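PDB 1VI0: fatty acid metabolism regulator protein from Bacillus subtilis, which represses transcription of the genes for fatty acid transport and beta-oxidation as a homodimer whose DNA binding is inhibited by long-chain fatty acyl-CoA. Local coordinates for residues A[11-16]-A[46-51]; A[19-24]-A[54-59]; A[135-140]-A[149-154]. One frame throughout, in Å; residues are numbered along the deposited sequence.

Contact 1: A[11-16]-A[46-51]; sequences MQIIDA and YLYFKN
Ile13 of helix 9-24 lies against Tyr48 and Phe49, the last two residues of the predicted helix-turn-helix motif in this TetR-type DNA-binding domain. Its two branches divide the work. CG2, anti to the backbone N, comes 3.6 Å from Phe49 CE2 as the two side chains slide past each other in opposite directions. The other branch ends in CD1, which stands 4.1 Å from Tyr48 CD2; here the side chains cross at about a right angle. The Tyr48 ring also carries Leu47 CD1 over one face, 3.5 Å above its plane and offset toward the rim. One residue on, Ile14 folds its CD1 in toward the aromatic side chain (chi2 -67°), bringing that methyl within 3.6 Å of Phe49 CZ and 3.9 Å of CE1. The outer atoms of the Phe49 ring are therefore shared by two successive isoleucines, one touching CE2, the other CZ and CE1. Beyond these segments the same ring stacks with Tyr10 and rests on Ile55 and Ser58 of helix 52-75, so Phe49, in the turn after helix 42-48, is buried between helix 9-24 and helix 52-75. An alanine at Phe49 is likely to open a gap between the two isoleucines and helix 52-75, and to leave Tyr10 without its stacking partner. The chain then turns directly into helix 52-75: Lys50 N donates to Asp54 OD2, and Asn51, the N-cap residue, accepts from Asp54 N through its OD1.

Contact 2: A[19-24]-A[54-59]; sequences EVIAEN and DILISL
Ile21 meets both Leu56 and Leu59 through a single methyl, CD1. Its extended outer arm (chi2 155°) sends that methyl out from helix 9-24. Leu59 CD1 comes to it tip to tip at 4.0 Å, while Leu56, whose side chain crosses at a slant, offers its own CD1 at 4.2 Å. Ile55 packs instead on Ala17 and Phe49. This is the apolar seam of the TetR-type DNA-binding domain where helix 9-24 lies against helix 52-75, the long helix that in this family leads from the DNA-binding domain into the ligand-binding one; the Leu59 side chain is about 7 Å from the bound dodecyl-CoA. Val105 and Glu109 of helix 100-109 also touch Ile21. Away from these three side chains, the solvent side is polar: Glu23 and Asn24 are exposed at the end of helix 9-24. There Val20 O, which already accepts from Asn24 N, lies close to the Asn24 amide plane and takes ND2 at 3.2 Å. On the other helix Ser58 lies off the seam, beside Phe49 and Tyr10; its OG donates to Asp54 O at 2.8 Å from the face opposite to that used by Ser58 N.

Contact 3: A[135-140]-A[149-154]; sequences ILTEGI and LDVRLA. With DCC (dodecyl-coa), chain C.
Ile140 N donates to Leu136 O at 2.7 Å, one turn of helix 115-141, and the two residues it links both lay side chains on segment 149-154. Leu136 sends CD1 between Val151 and Ala154, coming 3.7 Å from Ala154 CB and also resting on Val151 O and CG1. Val151 is the centre of the contact. With its CG1 anti to the backbone N (chi1 174°) it turns that branch to Leu136 and the other, CG2, to the next turn, where Ile140 CD1 lies 3.6 Å away. Thr137 CG2 adds a methyl 3.9 Å from the same Val151 CG2, the side chains crossing at about a right angle; its OG1 is taken up by Asp133 O, so the residue shows its apolar branch to the contact. Just before helix 151-171, Asp150 is the N-cap: OD1 accepts from Leu153 N at 3.0 Å through its anti lone pair, nearly straight at 166°, and the helix end would probably stabilise the carboxylate's charge. From this first turn Arg152 leaves on the side away from segment 135-140 and meets the bound dodecyl-CoA. The arginine is bent at its third torsion; ligand N3 lies over one face of the Arg152 guanidinium, 3.4 Å above that plane and offset toward its rim, and NH1 makes a weak, bent bond of 2.9 Å to the ribose O4'. Leu153 CD2 packs 3.3 Å from the adenine amine N6. Helix 115-141 packs on helix 81-97 through Ile135, while across the dimer Leu149 touches Ile193 and Leu153 touches Ser184 of the second subunit.

In the fold
Contacts 1 and 2 are core contacts of one DNA-binding domain, both built on helix 9-24 with centres about 9 Å apart. They interlock, touching through Phe49 and through Ile14 on Leu59. In the first, isoleucine methyls pack on aromatic rings, whereas aliphatic methyls alone meet in the second. Contact 3 lies on the opposite side of the chain's centre, about 38 Å from contact 1 and about 33 Å from contact 2 between centres. It is only partly buried, joins helices 115-141 and 151-171, and also borders the second subunit. Its interhelical packing is again aliphatic, but one segment also faces the ligand's adenine and ribose.

Contact 1: A[11-16]-A[46-51]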
loop_
_atom_site.group_PDB
_atom_site.type_symbol
_atom_site.label_atom_id
_atom_site.label_comp_id
_atom_site.label_asym_id
_atom_site.label_seq_id
_atom_site.Cartn_x
_atom_site.Cartn_y
_atom_site.Cartn_z
HETATM N N MSE A 11 27.756 0.336 -4.817
HETATM C CA MSE A 11 26.853 1.436 -4.501
HETATM C C MSE A 11 26.680 2.449 -5.581
HETATM O O MSE A 11 25.577 3.035 -5.693
HETATM C CB MSE A 11 27.197 2.056 -3.140
HETATM C CG MSE A 11 27.066 1.021 -2.008
HETATM SE SE MSE A 11 25.219 0.612 -1.662
HETATM C CE MSE A 11 24.486 2.381 -1.784
ATOM N N GLN A 12 27.645 2.686 -6.474
ATOM C CA GLN A 12 27.454 3.603 -7.580
ATOM C C GLN A 12 26.315 3.097 -8.493
ATOM O O GLN A 12 25.580 3.864 -9.104
ATOM C CB GLN A 12 28.690 3.687 -8.483
ATOM C CG GLN A 12 29.791 4.597 -7.958
ATOM C CD GLN A 12 30.980 4.526 -8.942
ATOM O OE1 GLN A 12 30.862 5.162 -9.991
ATOM N NE2 GLN A 12 31.972 3.747 -8.573
ATOM N N ILE A 13 26.358 1.760 -8.684
ATOM C CA ILE A 13 25.313 1.151 -9.516
ATOM C C ILE A 13 23.958 1.207 -8.813
ATOM O O ILE A 13 22.959 1.562 -9.445
ATOM C CB ILE A 13 25.663 -0.310 -9.857
ATOM C CG1 ILE A 13 26.819 -0.311 -10.885
ATOM C CG2 ILE A 13 24.463 -1.044 -10.424
ATOM C CD1 ILE A 13 27.625 -1.615 -10.836
ATOM N N ILE A 14 23.950 0.850 -7.531
ATOM C CA ILE A 14 22.651 0.935 -6.811
ATOM C C ILE A 14 22.073 2.345 -6.879
ATOM O O ILE A 14 20.900 2.572 -7.133
ATOM C CB ILE A 14 22.829 0.516 -5.353
ATOM C CG1 ILE A 14 23.188 -0.964 -5.258
ATOM C CG2 ILE A 14 21.546 0.815 -4.570
ATOM C CD1 ILE A 14 22.104 -1.918 -5.681
ATOM N N ASP A 15 22.916 3.375 -6.744
ATOM C CA ASP A 15 22.456 4.762 -6.773
ATOM C C ASP A 15 21.984 5.180 -8.128
ATOM O O ASP A 15 20.967 5.877 -8.317
ATOM C CB ASP A 15 23.582 5.660 -6.241
ATOM C CG ASP A 15 23.695 5.680 -4.740
ATOM O OD1 ASP A 15 22.995 4.969 -4.012
ATOM O OD2 ASP A 15 24.571 6.453 -4.239
ATOM N N ALA A 16 22.678 4.698 -9.188
ATOM C CA ALA A 16 22.227 5.011 -10.537
ATOM C C ALA A 16 20.920 4.288 -10.812
ATOM O O ALA A 16 20.012 4.831 -11.431
ATOM C CB ALA A 16 23.286 4.601 -11.543
ATOM N N TYR A 46 26.911 -6.725 -14.390
ATOM C CA TYR A 46 26.820 -8.152 -14.216
ATOM C C TYR A 46 27.874 -8.735 -13.315
ATOM O O TYR A 46 27.698 -9.728 -12.613
ATOM C CB TYR A 46 26.821 -8.871 -15.580
ATOM C CG TYR A 46 25.549 -8.594 -16.337
ATOM C CD1 TYR A 46 24.313 -8.932 -15.798
ATOM C CD2 TYR A 46 25.614 -7.969 -17.587
ATOM C CE1 TYR A 46 23.155 -8.655 -16.516
ATOM C CE2 TYR A 46 24.461 -7.692 -18.293
ATOM C CZ TYR A 46 23.245 -8.049 -17.747
ATOM O OH TYR A 46 22.111 -7.817 -18.466
ATOM N N LEU A 47 29.026 -8.057 -13.211
ATOM C CA LEU A 47 30.039 -8.514 -12.248
ATOM C C LEU A 47 29.452 -8.474 -10.846
ATOM O O LEU A 47 29.786 -9.293 -10.005
ATOM C CB LEU A 47 31.251 -7.617 -12.394
ATOM C CG LEU A 47 32.582 -7.938 -11.761
ATOM C CD1 LEU A 47 32.706 -7.227 -10.420
ATOM C CD2 LEU A 47 32.875 -9.417 -11.611
ATOM N N TYR A 48 28.462 -7.602 -10.588
ATOM C CA TYR A 48 27.890 -7.533 -9.239
ATOM C C TYR A 48 26.483 -8.048 -9.126
ATOM O O TYR A 48 26.065 -8.393 -7.977
ATOM C CB TYR A 48 27.926 -6.043 -8.783
ATOM C CG TYR A 48 29.355 -5.559 -8.585
ATOM C CD1 TYR A 48 30.057 -5.978 -7.464
ATOM C CD2 TYR A 48 29.958 -4.683 -9.450
ATOM C CE1 TYR A 48 31.350 -5.543 -7.227
ATOM C CE2 TYR A 48 31.252 -4.234 -9.232
ATOM C CZ TYR A 48 31.930 -4.656 -8.121
ATOM O OH TYR A 48 33.235 -4.245 -7.867
ATOM N N PHE A 49 25.692 -8.041 -10.188
ATOM C CA PHE A 49 24.299 -8.439 -10.167
ATOM C C PHE A 49 23.939 -9.488 -11.233
ATOM O O PHE A 49 24.473 -9.422 -12.346
ATOM C CB PHE A 49 23.373 -7.229 -10.381
ATOM C CG PHE A 49 23.622 -6.145 -9.360
ATOM C CD1 PHE A 49 23.065 -6.250 -8.091
ATOM C CD2 PHE A 49 24.491 -5.108 -9.652
ATOM C CE1 PHE A 49 23.310 -5.283 -7.134
ATOM C CE2 PHE A 49 24.735 -4.138 -8.688
ATOM C CZ PHE A 49 24.175 -4.230 -7.441
ATOM N N LYS A 50 22.915 -10.273 -10.966
ATOM C CA LYS A 50 22.431 -11.298 -11.869
ATOM C C LYS A 50 21.673 -10.787 -13.073
ATOM O O LYS A 50 21.686 -11.435 -14.153
ATOM C CB LYS A 50 21.483 -12.261 -11.139
ATOM C CG LYS A 50 22.134 -13.051 -10.018
ATOM C CD LYS A 50 21.167 -14.156 -9.604
ATOM C CE LYS A 50 21.465 -14.904 -8.371
ATOM N NZ LYS A 50 22.832 -15.399 -8.208
ATOM N N ASN A 51 20.835 -9.781 -12.867
ATOM C CA ASN A 51 19.964 -9.184 -13.847
ATOM C C ASN A 51 19.250 -7.950 -13.192
ATOM O O ASN A 51 19.577 -7.658 -12.030
ATOM C CB ASN A 51 18.862 -10.166 -14.267
ATOM C CG ASN A 51 18.281 -10.901 -13.060
ATOM O OD1 ASN A 51 18.103 -10.338 -11.964
ATOM N ND2 ASN A 51 18.074 -12.200 -13.230
#

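Contact 2: A[19-24]-A[54-59]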
loop_
_atom_site.group_PDB
_atom_site.type_symbol
_atom_site.label_atom_id
_atom_site.label_comp_id
_atom_site.label_asym_id
_atom_site.label_seq_id
_atom_site.Cartn_x
_atom_site.Cartn_y
_atom_site.Cartn_z
ATOM N N GLU A 19 17.890 6.227 -9.578
ATOM C CA GLU A 19 17.588 7.303 -10.487
ATOM C C GLU A 19 16.878 6.870 -11.743
ATOM O O GLU A 19 15.823 7.389 -12.112
ATOM C CB GLU A 19 18.910 8.003 -10.855
ATOM C CG GLU A 19 18.591 9.400 -11.404
ATOM C CD GLU A 19 19.149 9.582 -12.791
ATOM O OE1 GLU A 19 18.811 8.773 -13.702
ATOM O OE2 GLU A 19 19.931 10.544 -12.969
ATOM N N VAL A 20 17.457 5.868 -12.431
ATOM C CA VAL A 20 16.885 5.393 -13.677
ATOM C C VAL A 20 15.514 4.788 -13.480
ATOM O O VAL A 20 14.577 5.107 -14.214
ATOM C CB VAL A 20 17.835 4.376 -14.356
ATOM C CG1 VAL A 20 17.172 3.757 -15.559
ATOM C CG2 VAL A 20 19.170 5.020 -14.703
ATOM N N ILE A 21 15.377 3.955 -12.452
ATOM C CA ILE A 21 14.085 3.298 -12.149
ATOM C C ILE A 21 13.043 4.345 -11.759
ATOM O O ILE A 21 11.879 4.290 -12.198
ATOM C CB ILE A 21 14.265 2.254 -11.060
ATOM C CG1 ILE A 21 15.071 1.021 -11.524
ATOM C CG2 ILE A 21 12.963 1.820 -10.443
ATOM C CD1 ILE A 21 15.742 0.325 -10.351
ATOM N N ALA A 22 13.436 5.403 -11.054
ATOM C CA ALA A 22 12.500 6.439 -10.649
ATOM C C ALA A 22 12.041 7.224 -11.892
ATOM O O ALA A 22 10.860 7.427 -12.091
ATOM C CB ALA A 22 13.171 7.406 -9.670
ATOM N N GLU A 23 13.014 7.599 -12.708
ATOM C CA GLU A 23 12.810 8.380 -13.895
ATOM C C GLU A 23 12.133 7.633 -15.016
ATOM O O GLU A 23 11.239 8.205 -15.660
ATOM C CB GLU A 23 14.148 8.986 -14.380
ATOM C CG GLU A 23 14.643 10.073 -13.428
ATOM C CD GLU A 23 16.095 10.443 -13.638
ATOM O OE1 GLU A 23 16.612 11.215 -12.781
ATOM O OE2 GLU A 23 16.743 10.002 -14.608
ATOM N N ASN A 24 12.435 6.352 -15.209
ATOM C CA ASN A 24 11.842 5.615 -16.323
ATOM C C ASN A 24 10.795 4.589 -16.002
ATOM O O ASN A 24 10.040 4.198 -16.932
ATOM C CB ASN A 24 13.018 4.899 -17.074
ATOM C CG ASN A 24 13.910 5.946 -17.746
ATOM O OD1 ASN A 24 13.614 6.332 -18.874
ATOM N ND2 ASN A 24 14.919 6.448 -17.065
ATOM N N ASP A 54 17.599 -8.556 -9.882
ATOM C CA ASP A 54 18.585 -8.599 -8.826
ATOM C C ASP A 54 19.013 -7.200 -8.343
ATOM O O ASP A 54 19.160 -6.984 -7.135
ATOM C CB ASP A 54 19.802 -9.399 -9.261
ATOM C CG ASP A 54 20.745 -9.747 -8.148
ATOM O OD1 ASP A 54 20.304 -9.923 -6.980
ATOM O OD2 ASP A 54 21.965 -9.760 -8.371
ATOM N N ILE A 55 19.127 -6.254 -9.247
ATOM C CA ILE A 55 19.430 -4.864 -8.912
ATOM C C ILE A 55 18.259 -4.258 -8.098
ATOM O O ILE A 55 18.551 -3.721 -7.009
ATOM C CB ILE A 55 19.705 -3.994 -10.119
ATOM C CG1 ILE A 55 20.966 -4.497 -10.884
ATOM C CG2 ILE A 55 19.931 -2.540 -9.725
ATOM C CD1 ILE A 55 21.042 -3.833 -12.272
ATOM N N LEU A 56 17.049 -4.479 -8.489
ATOM C CA LEU A 56 15.884 -3.926 -7.736
ATOM C C LEU A 56 15.845 -4.459 -6.316
ATOM O O LEU A 56 15.687 -3.775 -5.291
ATOM C CB LEU A 56 14.600 -4.277 -8.433
ATOM C CG LEU A 56 13.329 -3.656 -7.771
ATOM C CD1 LEU A 56 13.328 -2.156 -8.010
ATOM C CD2 LEU A 56 12.113 -4.310 -8.440
ATOM N N ILE A 57 15.891 -5.786 -6.231
ATOM C CA ILE A 57 15.896 -6.461 -4.928
ATOM C C ILE A 57 17.070 -6.050 -4.066
ATOM O O ILE A 57 16.894 -5.713 -2.873
ATOM C CB ILE A 57 15.902 -7.994 -5.171
ATOM C CG1 ILE A 57 14.595 -8.393 -5.849
ATOM C CG2 ILE A 57 16.146 -8.741 -3.865
ATOM C CD1 ILE A 57 14.700 -9.752 -6.553
ATOM N N SER A 58 18.283 -5.932 -4.600
ATOM C CA SER A 58 19.482 -5.562 -3.882
ATOM C C SER A 58 19.451 -4.086 -3.437
ATOM O O SER A 58 19.866 -3.756 -2.341
ATOM C CB SER A 58 20.740 -5.815 -4.719
ATOM O OG SER A 58 20.917 -7.231 -4.916
ATOM N N LEU A 59 18.852 -3.268 -4.282
ATOM C CA LEU A 59 18.735 -1.808 -3.909
ATOM C C LEU A 59 17.835 -1.731 -2.690
ATOM O O LEU A 59 18.168 -1.052 -1.694
ATOM C CB LEU A 59 18.191 -1.130 -5.110
ATOM C CG LEU A 59 17.451 0.164 -5.179
ATOM C CD1 LEU A 59 17.153 0.478 -6.660
ATOM C CD2 LEU A 59 16.176 0.266 -4.362
#

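Contact 3: A[135-140]-A[149-154]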
loop_
_atom_site.group_PDB
_atom_site.type_symbol
_atom_site.label_atom_id
_atom_site.label_comp_id
_atom_site.label_asym_id
_atom_site.label_seq_id
_atom_site.Cartn_x
_atom_site.Cartn_y
_atom_site.Cartn_z
ATOM N N ILE A 135 8.596 -3.342 19.419
ATOM C CA ILE A 135 8.076 -2.144 20.147
ATOM C C ILE A 135 6.771 -2.453 20.829
ATOM O O ILE A 135 6.504 -2.170 21.995
ATOM C CB ILE A 135 7.937 -0.958 19.165
ATOM C CG1 ILE A 135 9.281 -0.472 18.662
ATOM C CG2 ILE A 135 7.103 0.131 19.835
ATOM C CD1 ILE A 135 9.172 0.459 17.444
ATOM N N LEU A 136 5.827 -3.130 20.157
ATOM C CA LEU A 136 4.518 -3.480 20.651
ATOM C C LEU A 136 4.626 -4.469 21.843
ATOM O O LEU A 136 3.959 -4.307 22.829
ATOM C CB LEU A 136 3.680 -4.080 19.523
ATOM C CG LEU A 136 3.239 -3.053 18.443
ATOM C CD1 LEU A 136 2.614 -3.723 17.226
ATOM C CD2 LEU A 136 2.306 -2.058 19.126
ATOM N N THR A 137 5.430 -5.525 21.649
ATOM C CA THR A 137 5.509 -6.559 22.729
ATOM C C THR A 137 6.220 -6.031 23.973
ATOM O O THR A 137 5.840 -6.396 25.079
ATOM C CB THR A 137 6.096 -7.884 22.242
ATOM O OG1 THR A 137 7.389 -7.711 21.704
ATOM C CG2 THR A 137 5.139 -8.512 21.220
ATOM N N GLU A 138 7.168 -5.145 23.756
ATOM C CA GLU A 138 7.813 -4.496 24.939
ATOM C C GLU A 138 6.736 -3.669 25.637
ATOM O O GLU A 138 6.605 -3.617 26.842
ATOM C CB GLU A 138 8.892 -3.553 24.421
ATOM C CG GLU A 138 10.180 -4.202 24.017
ATOM C CD GLU A 138 11.115 -3.290 23.267
ATOM O OE1 GLU A 138 10.838 -2.066 23.227
ATOM O OE2 GLU A 138 12.119 -3.774 22.700
ATOM N N GLY A 139 5.968 -2.921 24.808
ATOM C CA GLY A 139 4.885 -2.096 25.344
ATOM C C GLY A 139 3.849 -2.913 26.089
ATOM O O GLY A 139 3.225 -2.456 27.045
ATOM N N ILE A 140 3.500 -4.085 25.530
ATOM C CA ILE A 140 2.569 -4.987 26.163
ATOM C C ILE A 140 3.093 -5.435 27.535
ATOM O O ILE A 140 2.404 -5.250 28.527
ATOM C CB ILE A 140 2.311 -6.210 25.256
ATOM C CG1 ILE A 140 1.452 -5.777 24.076
ATOM C CG2 ILE A 140 1.534 -7.275 26.087
ATOM C CD1 ILE A 140 1.459 -6.666 22.871
ATOM N N LEU A 149 -5.025 -5.980 22.247
ATOM C CA LEU A 149 -4.476 -5.598 20.942
ATOM C C LEU A 149 -3.711 -6.780 20.323
ATOM O O LEU A 149 -3.028 -7.551 21.030
ATOM C CB LEU A 149 -3.552 -4.419 21.124
ATOM C CG LEU A 149 -2.679 -4.053 19.927
ATOM C CD1 LEU A 149 -2.372 -2.566 19.934
ATOM C CD2 LEU A 149 -1.358 -4.840 19.967
ATOM N N ASP A 150 -3.977 -7.052 19.059
ATOM C CA ASP A 150 -3.325 -8.094 18.287
ATOM C C ASP A 150 -2.074 -7.527 17.633
ATOM O O ASP A 150 -2.162 -6.586 16.797
ATOM C CB ASP A 150 -4.242 -8.678 17.215
ATOM C CG ASP A 150 -3.583 -9.838 16.494
ATOM O OD1 ASP A 150 -2.990 -9.647 15.410
ATOM O OD2 ASP A 150 -3.561 -10.977 17.066
ATOM N N VAL A 151 -0.909 -8.036 17.939
ATOM C CA VAL A 151 0.350 -7.557 17.426
ATOM C C VAL A 151 0.408 -7.521 15.913
ATOM O O VAL A 151 0.865 -6.518 15.349
ATOM C CB VAL A 151 1.536 -8.283 18.063
ATOM C CG1 VAL A 151 2.838 -7.871 17.402
ATOM C CG2 VAL A 151 1.607 -8.007 19.563
ATOM N N ARG A 152 0.218 -8.629 15.206
ATOM C CA ARG A 152 0.233 -8.584 13.730
ATOM C C ARG A 152 -0.710 -7.507 13.197
ATOM O O ARG A 152 -0.285 -6.728 12.322
ATOM C CB ARG A 152 -0.221 -9.975 13.189
ATOM C CG ARG A 152 0.962 -10.981 13.452
ATOM C CD ARG A 152 0.550 -12.384 13.039
ATOM N NE ARG A 152 -0.625 -12.876 13.743
ATOM C CZ ARG A 152 -1.137 -14.103 13.672
ATOM N NH1 ARG A 152 -0.577 -15.021 12.883
ATOM N NH2 ARG A 152 -2.219 -14.433 14.364
ATOM N N LEU A 153 -1.938 -7.417 13.653
ATOM C CA LEU A 153 -2.860 -6.390 13.131
ATOM C C LEU A 153 -2.357 -4.986 13.474
ATOM O O LEU A 153 -2.458 -4.108 12.582
ATOM C CB LEU A 153 -4.264 -6.582 13.583
ATOM C CG LEU A 153 -5.136 -7.686 13.011
ATOM C CD1 LEU A 153 -6.471 -7.652 13.768
ATOM C CD2 LEU A 153 -5.372 -7.390 11.509
ATOM N N ALA A 154 -1.890 -4.766 14.728
ATOM C CA ALA A 154 -1.376 -3.432 15.077
ATOM C C ALA A 154 -0.164 -3.073 14.189
ATOM O O ALA A 154 0.028 -1.918 13.807
ATOM C CB ALA A 154 -1.036 -3.328 16.536
HETATM C C2 DCC C . -4.151 -13.384 11.299
HETATM C C4 DCC C . -2.254 -13.261 10.104
HETATM C C5 DCC C . -2.267 -11.885 10.069
HETATM C C6 DCC C . -3.382 -11.285 10.696
HETATM C C8 DCC C . -0.518 -12.483 9.041
HETATM C C10 DCC C . 12.686 1.755 3.682
HETATM C C11 DCC C . 13.756 2.521 2.883
HETATM C C12 DCC C . 14.525 1.648 1.895
HETATM N N9 DCC C . -1.137 -13.650 9.422
HETATM N N7 DCC C . -1.177 -11.402 9.376
HETATM N N3 DCC C . -3.149 -14.063 10.717
HETATM N N1 DCC C . -4.287 -12.041 11.353
HETATM N N6 DCC C . -3.533 -9.960 10.692
HETATM C "C1'" DCC C . -0.638 -15.069 9.317
HETATM C "C2'" DCC C . -0.007 -15.413 7.950
HETATM O "O2'" DCC C . -1.053 -16.063 7.179
HETATM C "C3'" DCC C . 1.022 -16.516 8.365
HETATM O "O3'" DCC C . 0.265 -17.719 8.744
HETATM C "C4'" DCC C . 1.559 -15.869 9.704
HETATM O "O4'" DCC C . 0.472 -15.105 10.228
HETATM C "C5'" DCC C . 2.824 -15.081 9.456
HETATM O "O5'" DCC C . 2.706 -14.124 8.363
HETATM P P1 DCC C . 3.192 -12.612 8.475
HETATM O O11 DCC C . 2.963 -11.967 7.200
HETATM O O12 DCC C . 2.557 -11.995 9.762
HETATM O O6 DCC C . 4.699 -12.704 8.839
HETATM P P2 DCC C . 5.604 -13.177 7.714
HETATM O O21 DCC C . 7.002 -12.837 8.174
HETATM O O22 DCC C . 5.258 -14.557 7.354
HETATM O O7 DCC C . 5.367 -12.267 6.391
HETATM C CPA DCC C . 6.092 -10.959 6.319
HETATM C CPB DCC C . 5.724 -10.237 4.989
HETATM C CP8 DCC C . 4.204 -10.318 4.758
HETATM C CP7 DCC C . 6.423 -11.000 3.870
HETATM C CP9 DCC C . 6.263 -8.854 4.915
HETATM O OP3 DCC C . 3.489 -9.902 5.874
HETATM C CP6 DCC C . 3.745 -9.561 3.528
HETATM O OP2 DCC C . 4.119 -9.915 2.418
HETATM N NP2 DCC C . 2.938 -8.570 3.787
HETATM C CP5 DCC C . 2.417 -7.681 2.668
HETATM C CP4 DCC C . 3.355 -6.413 2.716
HETATM C CP3 DCC C . 3.098 -5.521 1.488
HETATM O OP1 DCC C . 3.259 -5.974 0.355
HETATM N NP1 DCC C . 2.673 -4.327 1.743
HETATM C CP2 DCC C . 2.328 -3.298 0.738
HETATM C CP1 DCC C . 3.367 -2.240 0.961
HETATM S S DCC C . 5.092 -2.768 1.069
HETATM P P3 DCC C . 0.597 -19.254 8.399
HETATM O O31 DCC C . 1.107 -19.311 7.029
HETATM O O32 DCC C . 1.593 -19.757 9.357
HETATM O O33 DCC C . -0.744 -19.911 8.580
HETATM C CA1 DCC C . 5.534 -2.829 -0.686
HETATM C CA2 DCC C . 7.077 -2.777 -0.920
HETATM O OA1 DCC C . 4.704 -2.834 -1.567
HETATM C CA3 DCC C . 7.638 -1.345 -0.835
HETATM C CA4 DCC C . 8.704 -1.047 0.153
HETATM C CA5 DCC C . 8.242 -0.282 1.373
HETATM C CA6 DCC C . 9.242 0.733 1.897
HETATM C CA7 DCC C . 9.905 0.380 3.209
HETATM C CA8 DCC C . 10.229 1.475 4.161
HETATM C CA9 DCC C . 11.320 2.459 3.729
#